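PDB 3FHD: ORF 37 from Human herpesvirus 8 type M, which cuts double-stranded and single-stranded DNA as an endonuclease and exonuclease, helping to process non-linear or branched viral DNA intermediates so that unit-length genomes can be packaged. Local coordinates for residues 69-82 and 490-502. Sequence-based numbering, arbitrary orientation.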
ATOM      1  N   ARG A  69       3.257  24.185  19.670  1.00 18.17           N
ATOM      2  CA  ARG A  69       4.567  24.730  20.073  1.00 19.19           C
ATOM      3  C   ARG A  69       4.533  25.252  21.503  1.00 19.90           C
ATOM      4  O   ARG A  69       5.433  24.968  22.308  1.00 20.38           O
ATOM      5  CB  ARG A  69       4.978  25.879  19.143  1.00 19.21           C
ATOM      6  CG  ARG A  69       5.441  25.462  17.747  1.00 19.73           C
ATOM      7  CD  ARG A  69       5.808  26.715  16.948  1.00 20.40           C
ATOM      8  NE  ARG A  69       6.294  26.418  15.601  1.00 22.09           N
ATOM      9  CZ  ARG A  69       7.566  26.193  15.289  1.00 22.22           C
ATOM     10  NH1 ARG A  69       8.514  26.172  16.228  1.00 21.73           N
ATOM     11  NH2 ARG A  69       7.887  25.967  14.023  1.00 24.13           N
ATOM     12  N   ASP A  70       3.489  26.041  21.797  1.00 19.91           N
ATOM     13  CA  ASP A  70       3.244  26.605  23.119  1.00 19.39           C
ATOM     14  C   ASP A  70       3.046  25.550  24.208  1.00 19.03           C
ATOM     15  O   ASP A  70       3.609  25.667  25.293  1.00 18.04           O
ATOM     16  CB  ASP A  70       2.015  27.526  23.079  1.00 19.74           C
ATOM     17  CG  ASP A  70       2.267  28.833  22.315  1.00 22.51           C
ATOM     18  OD1 ASP A  70       3.425  29.124  21.922  1.00 23.25           O
ATOM     19  OD2 ASP A  70       1.283  29.582  22.103  1.00 25.74           O
ATOM     20  N   TRP A  71       2.212  24.552  23.918  1.00 18.44           N
ATOM     21  CA  TRP A  71       1.976  23.393  24.785  1.00 18.63           C
ATOM     22  C   TRP A  71       3.273  22.623  25.018  1.00 18.78           C
ATOM     23  O   TRP A  71       3.585  22.256  26.156  1.00 18.26           O
ATOM     24  CB  TRP A  71       0.917  22.488  24.125  1.00 18.26           C
ATOM     25  CG  TRP A  71       0.664  21.138  24.762  1.00 18.13           C
ATOM     26  CD1 TRP A  71       0.180  20.892  26.019  1.00 18.44           C
ATOM     27  CD2 TRP A  71       0.846  19.849  24.144  1.00 17.51           C
ATOM     28  NE1 TRP A  71       0.076  19.532  26.226  1.00 19.14           N
ATOM     29  CE2 TRP A  71       0.479  18.873  25.095  1.00 17.85           C
ATOM     30  CE3 TRP A  71       1.313  19.432  22.893  1.00 17.63           C
ATOM     31  CZ2 TRP A  71       0.554  17.501  24.832  1.00 18.12           C
ATOM     32  CZ3 TRP A  71       1.380  18.076  22.627  1.00 19.21           C
ATOM     33  CH2 TRP A  71       0.995  17.120  23.607  1.00 17.85           C
ATOM     34  N   CYS A  72       4.027  22.400  23.938  1.00 18.71           N
ATOM     35  CA  CYS A  72       5.278  21.641  23.980  1.00 20.14           C
ATOM     36  C   CYS A  72       6.386  22.359  24.735  1.00 19.86           C
ATOM     37  O   CYS A  72       7.324  21.715  25.214  1.00 20.50           O
ATOM     38  CB  CYS A  72       5.763  21.269  22.563  1.00 19.40           C
ATOM     39  SG  CYS A  72       4.853  19.920  21.876  1.00 26.13           S
ATOM     40  N   ALA A  73       6.274  23.685  24.842  1.00 20.21           N
ATOM     41  CA  ALA A  73       7.257  24.485  25.570  1.00 20.94           C
ATOM     42  C   ALA A  73       7.269  24.171  27.066  1.00 21.43           C
ATOM     43  O   ALA A  73       8.263  24.410  27.724  1.00 21.84           O
ATOM     44  CB  ALA A  73       6.998  25.977  25.349  1.00 20.25           C
ATOM     45  N   GLN A  74       6.173  23.636  27.603  1.00 22.24           N
ATOM     46  CA  GLN A  74       6.072  23.354  29.047  1.00 23.02           C
ATOM     47  C   GLN A  74       7.005  22.227  29.505  1.00 23.13           C
ATOM     48  O   GLN A  74       7.148  21.219  28.814  1.00 23.04           O
ATOM     49  CB  GLN A  74       4.647  22.974  29.408  1.00 23.46           C
ATOM     50  CG  GLN A  74       3.658  24.086  29.232  1.00 24.69           C
ATOM     51  CD  GLN A  74       2.256  23.608  29.477  1.00 26.59           C
ATOM     52  OE1 GLN A  74       1.710  23.804  30.555  1.00 28.73           O
ATOM     53  NE2 GLN A  74       1.675  22.945  28.492  1.00 26.64           N
ATOM     54  N   ALA A  75       7.627  22.400  30.675  1.00 23.00           N
ATOM     55  CA  ALA A  75       8.536  21.384  31.237  1.00 22.93           C
ATOM     56  C   ALA A  75       7.925  19.975  31.370  1.00 22.93           C
ATOM     57  O   ALA A  75       8.583  18.975  31.063  1.00 23.12           O
ATOM     58  CB  ALA A  75       9.081  21.850  32.584  1.00 22.55           C
ATOM     59  N   LYS A  76       6.683  19.905  31.836  1.00 23.19           N
ATOM     60  CA  LYS A  76       5.987  18.634  32.061  1.00 24.18           C
ATOM     61  C   LYS A  76       5.615  17.869  30.774  1.00 24.03           C
ATOM     62  O   LYS A  76       5.431  16.654  30.802  1.00 24.91           O
ATOM     63  CB  LYS A  76       4.727  18.867  32.923  1.00 24.63           C
ATOM     64  CG  LYS A  76       3.646  19.768  32.285  1.00 25.14           C
ATOM     65  CD  LYS A  76       2.553  20.165  33.301  1.00 25.22           C
ATOM     66  CE  LYS A  76       1.424  20.946  32.609  1.00 26.50           C
ATOM     67  NZ  LYS A  76       0.300  21.382  33.513  1.00 26.01           N
ATOM     68  N   ILE A  77       5.497  18.575  29.658  1.00 23.34           N
ATOM     69  CA  ILE A  77       4.972  17.958  28.442  1.00 22.70           C
ATOM     70  C   ILE A  77       6.059  17.208  27.667  1.00 22.67           C
ATOM     71  O   ILE A  77       6.998  17.806  27.131  1.00 22.53           O
ATOM     72  CB  ILE A  77       4.200  18.992  27.575  1.00 23.06           C
ATOM     73  CG1 ILE A  77       3.025  19.611  28.372  1.00 23.96           C
ATOM     74  CG2 ILE A  77       3.741  18.380  26.234  1.00 21.79           C
ATOM     75  CD1 ILE A  77       1.973  18.606  28.926  1.00 24.80           C
ATOM     76  N   GLN A  78       5.917  15.882  27.625  1.00 22.46           N
ATOM     77  CA  GLN A  78       6.798  15.015  26.848  1.00 22.37           C
ATOM     78  C   GLN A  78       5.955  14.042  25.975  1.00 21.03           C
ATOM     79  O   GLN A  78       5.684  12.902  26.365  1.00 20.86           O
ATOM     80  CB  GLN A  78       7.769  14.286  27.788  1.00 22.79           C
ATOM     81  CG  GLN A  78       8.680  15.261  28.583  1.00 25.69           C
ATOM     82  CD  GLN A  78       9.131  14.748  29.954  1.00 30.27           C
ATOM     83  OE1 GLN A  78       8.868  13.603  30.340  1.00 32.65           O
ATOM     84  NE2 GLN A  78       9.815  15.608  30.694  1.00 30.38           N
ATOM     85  N   PRO A  79       5.510  14.514  24.796  1.00 20.45           N
ATOM     86  CA  PRO A  79       4.570  13.777  23.937  1.00 19.98           C
ATOM     87  C   PRO A  79       5.069  12.402  23.465  1.00 19.27           C
ATOM     88  O   PRO A  79       6.248  12.222  23.120  1.00 19.29           O
ATOM     89  CB  PRO A  79       4.363  14.724  22.748  1.00 19.21           C
ATOM     90  CG  PRO A  79       4.687  16.044  23.270  1.00 19.59           C
ATOM     91  CD  PRO A  79       5.847  15.817  24.206  1.00 20.70           C
ATOM     92  N   SER A  80       4.146  11.448  23.467  1.00 19.21           N
ATOM     93  CA  SER A  80       4.414  10.055  23.155  1.00 19.63           C
ATOM     94  C   SER A  80       3.661   9.643  21.868  1.00 19.02           C
ATOM     95  O   SER A  80       2.607  10.209  21.566  1.00 18.97           O
ATOM     96  CB  SER A  80       3.910   9.216  24.333  1.00 20.13           C
ATOM     97  OG  SER A  80       4.016   7.838  24.081  1.00 22.42           O
ATOM     98  N   MET A  81       4.205   8.672  21.130  1.00 17.99           N
ATOM     99  CA  MET A  81       3.471   7.980  20.068  1.00 18.43           C
ATOM    100  C   MET A  81       3.036   6.584  20.548  1.00 17.34           C
ATOM    101  O   MET A  81       3.813   5.902  21.246  1.00 18.95           O
ATOM    102  CB  MET A  81       4.312   7.881  18.797  1.00 19.26           C
ATOM    103  CG  MET A  81       4.710   9.244  18.209  1.00 18.65           C
ATOM    104  SD  MET A  81       3.379  10.165  17.360  1.00 18.15           S
ATOM    105  CE  MET A  81       3.360   9.291  15.788  1.00 16.38           C
ATOM    106  N   PRO A  82       1.817   6.145  20.178  1.00 16.95           N
ATOM    107  CA  PRO A  82       0.936   6.758  19.173  1.00 17.04           C
ATOM    108  C   PRO A  82      -0.003   7.889  19.655  1.00 17.40           C
ATOM    109  O   PRO A  82      -0.809   8.367  18.852  1.00 16.23           O
ATOM    110  CB  PRO A  82       0.114   5.569  18.719  1.00 17.05           C
ATOM    111  CG  PRO A  82      -0.076   4.775  20.012  1.00 17.13           C
ATOM    112  CD  PRO A  82       1.205   4.929  20.763  1.00 18.14           C
ATOM    113  N   PHE A 490      11.319  18.457  14.362  1.00 13.03           N
ATOM    114  CA  PHE A 490      10.517  19.138  15.364  1.00 12.76           C
ATOM    115  C   PHE A 490      11.363  19.080  16.640  1.00 13.22           C
ATOM    116  O   PHE A 490      10.998  18.398  17.605  1.00 13.86           O
ATOM    117  CB  PHE A 490       9.145  18.445  15.560  1.00 11.24           C
ATOM    118  CG  PHE A 490       8.439  18.089  14.264  1.00 10.19           C
ATOM    119  CD1 PHE A 490       7.659  19.029  13.590  1.00 10.50           C
ATOM    120  CD2 PHE A 490       8.549  16.794  13.725  1.00  8.99           C
ATOM    121  CE1 PHE A 490       6.978  18.688  12.360  1.00  9.93           C
ATOM    122  CE2 PHE A 490       7.897  16.454  12.510  1.00  9.07           C
ATOM    123  CZ  PHE A 490       7.106  17.435  11.832  1.00  8.73           C
ATOM    124  N   PRO A 491      12.505  19.789  16.636  1.00 13.26           N
ATOM    125  CA  PRO A 491      13.469  19.655  17.733  1.00 13.78           C
ATOM    126  C   PRO A 491      12.978  20.252  19.060  1.00 14.11           C
ATOM    127  O   PRO A 491      13.596  20.011  20.113  1.00 14.59           O
ATOM    128  CB  PRO A 491      14.710  20.415  17.217  1.00 13.61           C
ATOM    129  CG  PRO A 491      14.167  21.401  16.217  1.00 13.28           C
ATOM    130  CD  PRO A 491      12.944  20.757  15.609  1.00 13.09           C
ATOM    131  N   TYR A 492      11.899  21.033  18.995  1.00 14.53           N
ATOM    132  CA  TYR A 492      11.314  21.704  20.165  1.00 14.35           C
ATOM    133  C   TYR A 492      10.346  20.792  20.913  1.00 14.21           C
ATOM    134  O   TYR A 492       9.768  21.213  21.921  1.00 14.38           O
ATOM    135  CB  TYR A 492      10.577  22.989  19.756  1.00 14.07           C
ATOM    136  CG  TYR A 492       9.583  22.770  18.637  1.00 15.59           C
ATOM    137  CD1 TYR A 492       9.978  22.929  17.309  1.00 15.91           C
ATOM    138  CD2 TYR A 492       8.274  22.347  18.896  1.00 16.07           C
ATOM    139  CE1 TYR A 492       9.114  22.705  16.277  1.00 15.13           C
ATOM    140  CE2 TYR A 492       7.380  22.120  17.848  1.00 13.97           C
ATOM    141  CZ  TYR A 492       7.817  22.306  16.546  1.00 14.13           C
ATOM    142  OH  TYR A 492       6.984  22.108  15.502  1.00 13.88           O
ATOM    143  N   ILE A 493      10.137  19.571  20.404  1.00 14.45           N
ATOM    144  CA  ILE A 493       9.239  18.593  21.035  1.00 14.06           C
ATOM    145  C   ILE A 493      10.011  17.593  21.898  1.00 15.00           C
ATOM    146  O   ILE A 493      10.898  16.875  21.404  1.00 15.48           O
ATOM    147  CB  ILE A 493       8.346  17.812  19.974  1.00 13.88           C
ATOM    148  CG1 ILE A 493       7.407  18.759  19.221  1.00 11.84           C
ATOM    149  CG2 ILE A 493       7.501  16.710  20.668  1.00 12.63           C
ATOM    150  CD1 ILE A 493       6.453  18.052  18.197  1.00 14.58           C
ATOM    151  N   LYS A 494       9.660  17.516  23.182  1.00 15.58           N
ATOM    152  CA  LYS A 494      10.320  16.578  24.079  1.00 16.48           C
ATOM    153  C   LYS A 494       9.781  15.157  23.947  1.00 17.19           C
ATOM    154  O   LYS A 494       9.205  14.622  24.891  1.00 16.61           O
ATOM    155  CB  LYS A 494      10.250  17.065  25.532  1.00 16.92           C
ATOM    156  CG  LYS A 494      10.983  18.378  25.773  1.00 16.49           C
ATOM    157  CD  LYS A 494      11.008  18.761  27.262  1.00 16.89           C
ATOM    158  CE  LYS A 494       9.737  19.506  27.703  1.00 20.19           C
ATOM    159  NZ  LYS A 494       9.540  20.814  26.986  1.00 20.82           N
ATOM    160  N   TRP A 495       9.990  14.558  22.768  1.00 18.00           N
ATOM    161  CA  TRP A 495       9.468  13.232  22.432  1.00 18.88           C
ATOM    162  C   TRP A 495       9.831  12.219  23.518  1.00 20.23           C
ATOM    163  O   TRP A 495      10.999  12.170  23.960  1.00 19.99           O
ATOM    164  CB  TRP A 495      10.064  12.730  21.108  1.00 18.14           C
ATOM    165  CG  TRP A 495       9.772  13.570  19.912  1.00 16.95           C
ATOM    166  CD1 TRP A 495      10.600  14.479  19.317  1.00 17.95           C
ATOM    167  CD2 TRP A 495       8.572  13.551  19.139  1.00 18.17           C
ATOM    168  NE1 TRP A 495       9.994  15.027  18.208  1.00 16.98           N
ATOM    169  CE2 TRP A 495       8.741  14.485  18.080  1.00 15.90           C
ATOM    170  CE3 TRP A 495       7.366  12.825  19.232  1.00 17.69           C
ATOM    171  CZ2 TRP A 495       7.748  14.730  17.129  1.00 15.82           C
ATOM    172  CZ3 TRP A 495       6.362  13.069  18.270  1.00 18.10           C
ATOM    173  CH2 TRP A 495       6.564  14.011  17.235  1.00 17.40           C
ATOM    174  N   ASP A 496       8.834  11.444  23.948  1.00 21.06           N
ATOM    175  CA  ASP A 496       9.030  10.320  24.851  1.00 22.80           C
ATOM    176  C   ASP A 496       8.750   9.075  24.028  1.00 23.94           C
ATOM    177  O   ASP A 496       7.593   8.738  23.769  1.00 24.30           O
ATOM    178  CB  ASP A 496       8.109  10.431  26.088  1.00 22.75           C
ATOM    179  CG  ASP A 496       8.243   9.238  27.053  1.00 24.68           C
ATOM    180  OD1 ASP A 496       8.622   8.135  26.618  1.00 26.52           O
ATOM    181  OD2 ASP A 496       7.974   9.400  28.266  1.00 27.42           O
ATOM    182  N   PHE A 497       9.815   8.413  23.575  1.00 25.30           N
ATOM    183  CA  PHE A 497       9.669   7.262  22.689  1.00 26.63           C
ATOM    184  C   PHE A 497       9.716   5.903  23.444  1.00 28.18           C
ATOM    185  O   PHE A 497       9.805   4.831  22.815  1.00 27.62           O
ATOM    186  CB  PHE A 497      10.718   7.317  21.559  1.00 26.76           C
ATOM    187  CG  PHE A 497      10.477   8.410  20.525  1.00 26.94           C
ATOM    188  CD1 PHE A 497       9.205   8.626  19.978  1.00 28.64           C
ATOM    189  CD2 PHE A 497      11.543   9.194  20.070  1.00 26.96           C
ATOM    190  CE1 PHE A 497       8.996   9.622  19.001  1.00 27.48           C
ATOM    191  CE2 PHE A 497      11.353  10.179  19.104  1.00 28.00           C
ATOM    192  CZ  PHE A 497      10.083  10.396  18.566  1.00 26.44           C
ATOM    193  N   SER A 498       9.638   5.960  24.782  1.00 29.81           N
ATOM    194  CA  SER A 498       9.482   4.757  25.629  1.00 31.85           C
ATOM    195  C   SER A 498       8.445   3.780  25.072  1.00 32.99           C
ATOM    196  O   SER A 498       8.753   2.605  24.838  1.00 33.41           O
ATOM    197  CB  SER A 498       9.100   5.131  27.072  1.00 31.84           C
ATOM    198  OG  SER A 498      10.045   6.023  27.638  1.00 32.70           O
ATOM    199  N   TYR A 499       7.226   4.269  24.845  1.00 34.38           N
ATOM    200  CA  TYR A 499       6.136   3.406  24.380  1.00 35.78           C
ATOM    201  C   TYR A 499       6.396   2.867  22.978  1.00 36.79           C
ATOM    202  O   TYR A 499       6.089   1.707  22.684  1.00 36.81           O
ATOM    203  CB  TYR A 499       4.766   4.119  24.436  1.00 35.81           C
ATOM    204  CG  TYR A 499       3.601   3.155  24.281  1.00 35.56           C
ATOM    205  CD1 TYR A 499       3.071   2.484  25.396  1.00 35.80           C
ATOM    206  CD2 TYR A 499       3.055   2.882  23.028  1.00 34.64           C
ATOM    207  CE1 TYR A 499       2.011   1.572  25.264  1.00 35.36           C
ATOM    208  CE2 TYR A 499       1.995   1.976  22.876  1.00 36.39           C
ATOM    209  CZ  TYR A 499       1.478   1.329  24.002  1.00 36.30           C
ATOM    210  OH  TYR A 499       0.435   0.442  23.862  1.00 35.86           O
ATOM    211  N   LEU A 500       6.957   3.722  22.120  1.00 38.02           N
ATOM    212  CA  LEU A 500       7.206   3.392  20.713  1.00 39.03           C
ATOM    213  C   LEU A 500       8.173   2.219  20.542  1.00 39.98           C
ATOM    214  O   LEU A 500       7.926   1.306  19.737  1.00 39.90           O
ATOM    215  CB  LEU A 500       7.720   4.627  19.961  1.00 38.96           C
ATOM    216  CG  LEU A 500       7.635   4.626  18.436  1.00 38.78           C
ATOM    217  CD1 LEU A 500       6.180   4.715  18.002  1.00 38.16           C
ATOM    218  CD2 LEU A 500       8.443   5.775  17.843  1.00 38.82           C
ATOM    219  N   SER A 501       9.271   2.255  21.304  1.00 41.15           N
ATOM    220  CA  SER A 501      10.263   1.172  21.312  1.00 42.71           C
ATOM    221  C   SER A 501       9.745  -0.128  21.944  1.00 43.53           C
ATOM    222  O   SER A 501      10.294  -1.204  21.681  1.00 44.22           O
ATOM    223  CB  SER A 501      11.590   1.619  21.959  1.00 42.48           C
ATOM    224  OG  SER A 501      11.380   2.444  23.089  1.00 42.48           O
ATOM    225  N   ALA A 502       8.697  -0.030  22.768  1.00 44.37           N
ATOM    226  CA  ALA A 502       7.995  -1.218  23.272  1.00 45.29           C
ATOM    227  C   ALA A 502       7.284  -1.977  22.145  1.00 45.89           C
ATOM    228  O   ALA A 502       7.247  -3.210  22.144  1.00 46.35           O
ATOM    229  CB  ALA A 502       7.006  -0.845  24.373  1.00 45.22           C
TER
HETATM  230  O   HOH W   1       7.498  18.985  24.576  1.00 34.43           O
HETATM  231  O   HOH W   2       5.845  11.260  28.201  1.00 51.23           O
HETATM  232  O   HOH W   3       6.191   6.439  22.459  1.00 40.74           O
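Tyr-492 takes the guanidinium of Arg-69 flat over one ring face. The planes are 27° apart, and NH1 of Arg-69 lies 3.5 Å from CE1 of Tyr-492, an off-centre cation-pi stack. Lys-64 O holds Arg-69 NE, and Leu-63 O receives the Tyr-492 hydroxyl. Ile-493 splits its branches: CG1 meets SG of Cys-72, and CG2 meets CG of Pro-79 at 3.9 Å. Lys-494 bends at its two outer torsions (chi3 -85°), which curls the amine back between the last part of helix 66-72 and the turn 74-77. NZ of Lys-494 donates to O of Cys-72 and to O of Gln-74, each at 3.0 Å. Water 1 ties the Lys-494 amide to the carbonyls of Cys-72 and Ile-77. Trp-495 and Met-81 lie side by side, pointing the same way, with CZ3 of Trp-495 4.2 Å from CG of Met-81. The Asp-496 amide gives a nearly straight bond (173°) to Pro-79 O, N to O 2.8 Å. OD1 of Asp-496 closes an Asx turn onto Ser-498 N. Phe-497 offers its ring edge to Met-81 CG. CD2 of Tyr-499 lies 3.6 Å from CD of Pro-82. Leu-500 CD1 packs on Met-81 CB, and water 3 links the Leu-500 amide to Met-81 O. Far from the magnesium site, the C-terminal tail after helix 468-489 thus clasps the loop joining helices 66-72 and 83-100 in this PD-(D/E)XK-superfamily nuclease.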